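Side-chain contacts in N-acetylmuramoyl-l-alanine amidase (Bartonella henselae, PDB 3NE8), which probably hydrolyses, as a zinc-dependent N-acetylmuramoyl-L-alanine amidase, the bond joining the stem peptide to N-acetylmuramic acid in cell-wall peptidoglycan, remodelling the wall during bacterial cell division: residues E65-K68 / K69-F73; L53-D56 / S57-L61; L137-T140 / R141-T144. All coordinates share one frame; numbering follows the deposited sequence.

Contact 1. Residues E65-K68 / K69-F73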
loop_
_atom_site.group_PDB
_atom_site.type_symbol
_atom_site.label_atom_id
_atom_site.label_comp_id
_atom_site.label_asym_id
_atom_site.label_seq_id
_atom_site.Cartn_x
_atom_site.Cartn_y
_atom_site.Cartn_z
ATOM N N GLU A 65 0.756 5.188 27.557
ATOM C CA GLU A 65 0.103 6.486 27.533
ATOM C C GLU A 65 0.259 7.142 26.158
ATOM O O GLU A 65 -0.640 7.840 25.698
ATOM C CB GLU A 65 0.662 7.393 28.628
ATOM C CG GLU A 65 -0.188 8.612 28.903
ATOM C CD GLU A 65 -1.479 8.273 29.632
ATOM O OE1 GLU A 65 -1.596 7.145 30.154
ATOM O OE2 GLU A 65 -2.376 9.139 29.686
ATOM N N ARG A 66 1.395 6.917 25.507
ATOM C CA ARG A 66 1.605 7.441 24.160
ATOM C C ARG A 66 0.609 6.798 23.186
ATOM O O ARG A 66 -0.013 7.487 22.371
ATOM C CB ARG A 66 3.057 7.197 23.745
ATOM C CG ARG A 66 4.059 7.891 24.676
ATOM C CD ARG A 66 5.458 7.351 24.488
ATOM N NE ARG A 66 6.379 7.801 25.531
ATOM C CZ ARG A 66 7.282 8.767 25.376
ATOM N NH1 ARG A 66 7.387 9.421 24.222
ATOM N NH2 ARG A 66 8.071 9.097 26.394
ATOM N N VAL A 67 0.439 5.486 23.300
ATOM C CA VAL A 67 -0.527 4.765 22.460
ATOM C C VAL A 67 -1.946 5.265 22.727
ATOM O O VAL A 67 -2.718 5.515 21.791
ATOM C CB VAL A 67 -0.424 3.252 22.695
ATOM C CG1 VAL A 67 -1.528 2.505 21.947
ATOM C CG2 VAL A 67 0.937 2.738 22.258
ATOM N N LYS A 68 -2.290 5.436 23.995
ATOM C CA LYS A 68 -3.617 5.909 24.366
ATOM C C LYS A 68 -3.902 7.284 23.761
ATOM O O LYS A 68 -5.009 7.557 23.306
ATOM C CB LYS A 68 -3.738 5.944 25.890
ATOM C CG LYS A 68 -5.045 6.501 26.431
ATOM C CD LYS A 68 -5.102 6.319 27.946
ATOM C CE LYS A 68 -6.236 7.114 28.576
ATOM N NZ LYS A 68 -5.928 8.571 28.640
ATOM N N LYS A 69 -2.900 8.155 23.755
ATOM C CA LYS A 69 -3.083 9.487 23.184
ATOM C C LYS A 69 -3.387 9.413 21.688
ATOM O O LYS A 69 -4.228 10.158 21.188
ATOM C CB LYS A 69 -1.864 10.372 23.468
ATOM C CG LYS A 69 -1.746 10.794 24.933
ATOM C CD LYS A 69 -0.440 11.542 25.189
ATOM C CE LYS A 69 -0.308 12.001 26.640
ATOM N NZ LYS A 69 -1.418 12.903 27.053
ATOM N N ALA A 70 -2.730 8.506 20.976
ATOM C CA ALA A 70 -3.004 8.327 19.557
ATOM C C ALA A 70 -4.456 7.885 19.348
ATOM O O ALA A 70 -5.138 8.388 18.458
ATOM C CB ALA A 70 -2.038 7.310 18.960
ATOM N N GLN A 71 -4.917 6.943 20.162
ATOM C CA GLN A 71 -6.285 6.451 20.056
ATOM C C GLN A 71 -7.309 7.512 20.440
ATOM O O GLN A 71 -8.336 7.652 19.785
ATOM C CB GLN A 71 -6.461 5.200 20.914
ATOM C CG GLN A 71 -5.620 4.030 20.440
ATOM C CD GLN A 71 -5.662 2.872 21.397
ATOM O OE1 GLN A 71 -5.493 3.043 22.603
ATOM N NE2 GLN A 71 -5.896 1.678 20.869
ATOM N N GLU A 72 -7.040 8.257 21.505
ATOM C CA GLU A 72 -7.939 9.319 21.947
ATOM C C GLU A 72 -8.117 10.394 20.877
ATOM O O GLU A 72 -9.178 11.020 20.777
ATOM C CB GLU A 72 -7.425 9.941 23.249
ATOM C CG GLU A 72 -7.543 9.013 24.450
ATOM C CD GLU A 72 -6.835 9.543 25.687
ATOM O OE1 GLU A 72 -7.179 9.092 26.798
ATOM O OE2 GLU A 72 -5.936 10.402 25.550
ATOM N N PHE A 73 -7.073 10.603 20.076
ATOM C CA PHE A 73 -7.088 11.607 19.012
ATOM C C PHE A 73 -7.780 11.078 17.752
ATOM O O PHE A 73 -7.928 11.813 16.773
ATOM C CB PHE A 73 -5.641 12.003 18.667
ATOM C CG PHE A 73 -5.513 13.281 17.872
ATOM C CD1 PHE A 73 -5.805 14.498 18.457
ATOM C CD2 PHE A 73 -5.047 13.270 16.567
ATOM C CE1 PHE A 73 -5.677 15.686 17.739
ATOM C CE2 PHE A 73 -4.902 14.452 15.854
ATOM C CZ PHE A 73 -5.219 15.658 16.442
HETATM O O HOH W 1 -3.916 10.972 27.608
#

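Contact 2. Residues L53-D56 / S57-L61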
loop_
_atom_site.group_PDB
_atom_site.type_symbol
_atom_site.label_atom_id
_atom_site.label_comp_id
_atom_site.label_asym_id
_atom_site.label_seq_id
_atom_site.Cartn_x
_atom_site.Cartn_y
_atom_site.Cartn_z
ATOM N N LEU A 53 0.996 16.108 19.088
ATOM C CA LEU A 53 2.145 15.447 19.687
ATOM C C LEU A 53 1.733 14.773 21.002
ATOM O O LEU A 53 0.890 15.304 21.734
ATOM C CB LEU A 53 3.262 16.464 19.952
ATOM C CG LEU A 53 4.277 16.698 18.833
ATOM C CD1 LEU A 53 3.617 17.144 17.523
ATOM C CD2 LEU A 53 5.332 17.708 19.265
ATOM N N THR A 54 2.322 13.618 21.311
ATOM C CA THR A 54 2.068 12.990 22.606
ATOM C C THR A 54 2.554 13.878 23.762
ATOM O O THR A 54 1.946 13.892 24.826
ATOM C CB THR A 54 2.724 11.609 22.707
ATOM O OG1 THR A 54 4.117 11.753 22.450
ATOM C CG2 THR A 54 2.094 10.630 21.705
ATOM N N ARG A 55 3.688 14.542 23.559
ATOM C CA ARG A 55 4.202 15.561 24.471
ATOM C C ARG A 55 4.740 16.697 23.630
ATOM O O ARG A 55 5.331 16.474 22.566
ATOM C CB ARG A 55 5.316 15.015 25.368
ATOM C CG ARG A 55 6.606 14.646 24.624
ATOM C CD ARG A 55 7.636 14.042 25.562
ATOM N NE ARG A 55 8.868 13.609 24.897
ATOM C CZ ARG A 55 9.981 14.334 24.808
ATOM N NH1 ARG A 55 10.019 15.564 25.310
ATOM N NH2 ARG A 55 11.059 13.832 24.227
ATOM N N ASP A 56 4.516 17.919 24.107
ATOM C CA ASP A 56 5.112 19.108 23.503
ATOM C C ASP A 56 5.861 19.889 24.575
ATOM O O ASP A 56 5.835 21.125 24.624
ATOM C CB ASP A 56 4.063 19.969 22.804
ATOM C CG ASP A 56 4.669 20.928 21.796
ATOM O OD1 ASP A 56 3.938 21.828 21.352
ATOM O OD2 ASP A 56 5.868 20.795 21.465
ATOM N N SER A 57 6.531 19.136 25.434
ATOM C CA SER A 57 7.325 19.664 26.529
ATOM C C SER A 57 8.162 18.515 27.054
ATOM O O SER A 57 8.021 17.368 26.603
ATOM C CB SER A 57 6.425 20.196 27.640
ATOM O OG SER A 57 5.692 19.146 28.240
ATOM N N ASP A 58 9.021 18.821 28.018
ATOM C CA ASP A 58 9.947 17.846 28.565
ATOM C C ASP A 58 9.288 17.105 29.719
ATOM O O ASP A 58 9.470 17.468 30.885
ATOM C CB ASP A 58 11.219 18.549 29.041
ATOM C CG ASP A 58 12.278 17.579 29.485
ATOM O OD1 ASP A 58 12.316 16.465 28.948
ATOM O OD2 ASP A 58 13.074 17.938 30.375
ATOM N N ILE A 59 8.502 16.087 29.396
ATOM C CA ILE A 59 7.852 15.266 30.405
ATOM C C ILE A 59 8.045 13.797 30.057
ATOM O O ILE A 59 8.244 13.436 28.892
ATOM C CB ILE A 59 6.334 15.546 30.501
ATOM C CG1 ILE A 59 5.664 15.399 29.132
ATOM C CG2 ILE A 59 6.074 16.922 31.096
ATOM C CD1 ILE A 59 4.146 15.366 29.181
ATOM N N PHE A 60 7.969 12.954 31.079
ATOM C CA PHE A 60 8.054 11.508 30.934
ATOM C C PHE A 60 6.659 10.934 30.673
ATOM O O PHE A 60 5.700 11.306 31.349
ATOM C CB PHE A 60 8.642 10.906 32.220
ATOM C CG PHE A 60 8.726 9.394 32.224
ATOM C CD1 PHE A 60 9.864 8.750 31.748
ATOM C CD2 PHE A 60 7.678 8.617 32.700
ATOM C CE1 PHE A 60 9.956 7.363 31.751
ATOM C CE2 PHE A 60 7.765 7.228 32.695
ATOM C CZ PHE A 60 8.901 6.605 32.230
ATOM N N LEU A 61 6.552 10.030 29.701
ATOM C CA LEU A 61 5.307 9.312 29.430
ATOM C C LEU A 61 5.590 7.837 29.258
ATOM O O LEU A 61 6.489 7.449 28.513
ATOM C CB LEU A 61 4.655 9.813 28.140
ATOM C CG LEU A 61 4.089 11.229 28.100
ATOM C CD1 LEU A 61 3.628 11.556 26.674
ATOM C CD2 LEU A 61 2.953 11.380 29.085
HETATM O O HOH W 2 12.482 16.729 25.988
HETATM O O HOH W 3 3.361 18.225 26.728
#

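Contact 3. Residues L137-T140 / R141-T144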
loop_
_atom_site.group_PDB
_atom_site.type_symbol
_atom_site.label_atom_id
_atom_site.label_comp_id
_atom_site.label_asym_id
_atom_site.label_seq_id
_atom_site.Cartn_x
_atom_site.Cartn_y
_atom_site.Cartn_z
ATOM N N LEU A 137 -11.216 -7.963 16.668
ATOM C CA LEU A 137 -10.003 -7.242 17.028
ATOM C C LEU A 137 -8.812 -7.728 16.199
ATOM O O LEU A 137 -8.012 -6.924 15.704
ATOM C CB LEU A 137 -9.708 -7.409 18.519
ATOM C CG LEU A 137 -8.488 -6.648 19.043
ATOM C CD1 LEU A 137 -8.670 -5.153 18.831
ATOM C CD2 LEU A 137 -8.238 -6.968 20.513
ATOM N N ASP A 138 -8.693 -9.045 16.049
ATOM C CA ASP A 138 -7.560 -9.613 15.325
ATOM C C ASP A 138 -7.599 -9.234 13.848
ATOM O O ASP A 138 -6.555 -8.995 13.237
ATOM C CB ASP A 138 -7.505 -11.131 15.510
ATOM C CG ASP A 138 -7.098 -11.526 16.918
ATOM O OD1 ASP A 138 -6.352 -10.754 17.555
ATOM O OD2 ASP A 138 -7.518 -12.607 17.387
ATOM N N LEU A 139 -8.800 -9.163 13.282
ATOM C CA LEU A 139 -8.960 -8.687 11.910
ATOM C C LEU A 139 -8.552 -7.220 11.775
ATOM O O LEU A 139 -7.836 -6.854 10.844
ATOM C CB LEU A 139 -10.401 -8.873 11.431
ATOM C CG LEU A 139 -10.930 -10.308 11.420
ATOM C CD1 LEU A 139 -12.392 -10.332 11.006
ATOM C CD2 LEU A 139 -10.092 -11.176 10.495
ATOM N N THR A 140 -9.002 -6.390 12.714
ATOM C CA THR A 140 -8.664 -4.968 12.728
ATOM C C THR A 140 -7.156 -4.795 12.797
ATOM O O THR A 140 -6.573 -3.955 12.102
ATOM C CB THR A 140 -9.303 -4.265 13.935
ATOM O OG1 THR A 140 -10.728 -4.383 13.852
ATOM C CG2 THR A 140 -8.918 -2.784 13.976
ATOM N N ARG A 141 -6.530 -5.606 13.639
ATOM C CA ARG A 141 -5.087 -5.607 13.776
ATOM C C ARG A 141 -4.391 -5.901 12.451
ATOM O O ARG A 141 -3.377 -5.300 12.129
ATOM C CB ARG A 141 -4.655 -6.630 14.830
ATOM C CG ARG A 141 -4.990 -6.206 16.248
ATOM C CD ARG A 141 -4.632 -7.295 17.249
ATOM N NE ARG A 141 -3.204 -7.581 17.247
ATOM C CZ ARG A 141 -2.688 -8.806 17.247
ATOM N NH1 ARG A 141 -3.488 -9.864 17.250
ATOM N NH2 ARG A 141 -1.372 -8.972 17.245
ATOM N N ARG A 142 -4.929 -6.852 11.694
ATOM C CA ARG A 142 -4.304 -7.251 10.436
ATOM C C ARG A 142 -4.387 -6.112 9.420
ATOM O O ARG A 142 -3.428 -5.818 8.706
ATOM C CB ARG A 142 -4.957 -8.534 9.906
ATOM C CG ARG A 142 -4.217 -9.205 8.745
ATOM C CD ARG A 142 -4.900 -10.510 8.347
ATOM N NE ARG A 142 -6.252 -10.267 7.857
ATOM C CZ ARG A 142 -7.221 -11.178 7.817
ATOM N NH1 ARG A 142 -7.005 -12.422 8.241
ATOM N NH2 ARG A 142 -8.415 -10.841 7.353
ATOM N N GLU A 143 -5.536 -5.456 9.389
ATOM C CA GLU A 143 -5.734 -4.304 8.531
ATOM C C GLU A 143 -4.784 -3.165 8.911
ATOM O O GLU A 143 -4.129 -2.558 8.062
ATOM C CB GLU A 143 -7.177 -3.844 8.668
ATOM C CG GLU A 143 -7.633 -2.884 7.611
ATOM C CD GLU A 143 -9.044 -2.420 7.857
ATOM O OE1 GLU A 143 -9.449 -2.346 9.037
ATOM O OE2 GLU A 143 -9.751 -2.134 6.874
ATOM N N THR A 144 -4.716 -2.869 10.201
ATOM C CA THR A 144 -3.802 -1.856 10.701
ATOM C C THR A 144 -2.371 -2.150 10.300
ATOM O O THR A 144 -1.629 -1.256 9.890
ATOM C CB THR A 144 -3.917 -1.753 12.231
ATOM O OG1 THR A 144 -5.227 -1.263 12.541
ATOM C CG2 THR A 144 -2.857 -0.832 12.826
#

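Contact 1. Residues E65-K68 / K69-F73
Lys68 sends CG to the far side of CB from its main-chain N (chi1 176°), runs out nearly straight and bends at chi4, whereas Glu72, one turn on, carries CG beside its own backbone N (chi1 -70°) and lies extended so that its carboxylate meets the Lys68 ammonium. The two chains slant across one another and pair as a salt bridge. The modelled 2.3 Å between Lys68 NZ and Glu72 OE1 is improbably short; both residues have a second conformer, and the exact geometry is doubtful. Glu65 OE2 approaches Lys68 NZ at 3.7 Å, a long bridge, which makes Glu65, Lys68 and Glu72 a charge network along helix 63-72, with i to i+3 and i to i+4 spacings. One water sits within it: it accepts from Lys69 NZ at 3.2 Å and donates to both Glu65 OE2 and Glu72 OE2, probably easing the approach of two like charges. Lys69 lays its CG against Glu65 O (3.2 Å), close to where its backbone N bonds the same oxygen. Along another side of the helix Val67 and Gln71 lie side by side, Val67 CG1 4.1 Å from Gln71 OE1, while Gln71 NE2 bonds Asp183. Arg66 reaches instead to Asp10, Pro11 O and the backbone O of the zinc ligand His13.

Contact 2. Residues L53-D56 / S57-L61
Arg55 spans the loop like a strut, its guanidinium presented edge-on to the backbone of Ser57. NH1 of Arg55 donates to Ser57 O at 3.0 Å with an N-H...O angle of 158°; the oxygen lies in the guanidinium plane, yet the donor stands 41° out of the carbonyl plane, so the two flat groups are tilted against each other. The side chain gets there because CG is tucked between the backbone N and carbonyl carbon of Arg55 (chi1 67°) and the chain is then extended to NE. Ser57 O also receives a weak bond from Ile59 N, closing an inverse gamma turn centred on Asp58. The Asp58 carboxylate stays well out of the guanidinium plane, and a water accepting from Arg55 NH1 at 2.8 Å lies between them; Asp58 OD1 is bonded to Gly15 N. Against the aliphatic start of Arg55, Ile59 CG1 packs on CB at 3.8 Å. Leu61 turns CD1 inward onto Thr54 O at 3.4 Å. The loop leaves strand 49-53 and leads into helix 63-72: Thr54 is tied to Asp10 of strand 5-11, Arg55 NE and NH2 bond Pro11 O, Gly12 O and Lys29 O, and Asp56 forms salt bridges to Arg37 and Arg40 of helix 28-45.

Contact 3. Residues L137-T140 / R141-T144
Leu139 lays its CD2 methyl over one face of the Arg142 guanidinium, 3.6 Å from NH2 and 3.9 Å from CZ of that arginine. The two side chains lie alongside each other and point the same way; the bend of Arg142 at chi3 (63°), after an otherwise extended start, is what swings the flat group over the methyl. Aliphatic packing thus supports the face while the N-H groups at the rim remain available, and they are used across the subunit interface: Arg142 NE forms a salt bridge to Glu143 of the second subunit, NH1 bonds Gln232 of that subunit, and Glu143 here is held by Arg142 of the second subunit in return. A second pair, three residues apart on the same helix, is joined by a salt bridge. Arg141 NH1 donates to Asp138 OD1 at 3.0 Å in a bent bond (N-H...O 144°), with the oxygen close to the guanidinium plane but approached from above the carboxylate, the two planes being 69° apart. Both are i to i+3 pairs of helix 135-161, set one residue apart round it. Thr144, farther along, gives its OG1 a partner in Pro182 O. The chemistry implies a division of labour: Asp138 probably offsets the charge of Arg141 within its own helix, whereas the charges of Arg142 and Glu143 are probably balanced reciprocally between the two chains of the assembly.

In the fold
Along the chain contact 2 comes first, contact 1 follows almost at once, and contact 3 lies much later. The first two form one connection: contact 2 covers the end of strand 49-53, an outermost strand of the six-stranded mixed sheet, and the loop after it; contact 1 lies on helix 63-72, which leads on to the parallel strand 77-82. Their centres are about 12 Å apart, and they meet where Arg66 NE probably bonds Leu61 O at 3.0 Å. Arg55 and Arg66 each come within about 9 Å of the zinc, so both contacts lie in the wider surroundings of the metal site. Contact 3, on helix 135-161, is about 17 Å from contact 1 and about 28 Å from contact 2 between centres, and faces the second subunit instead.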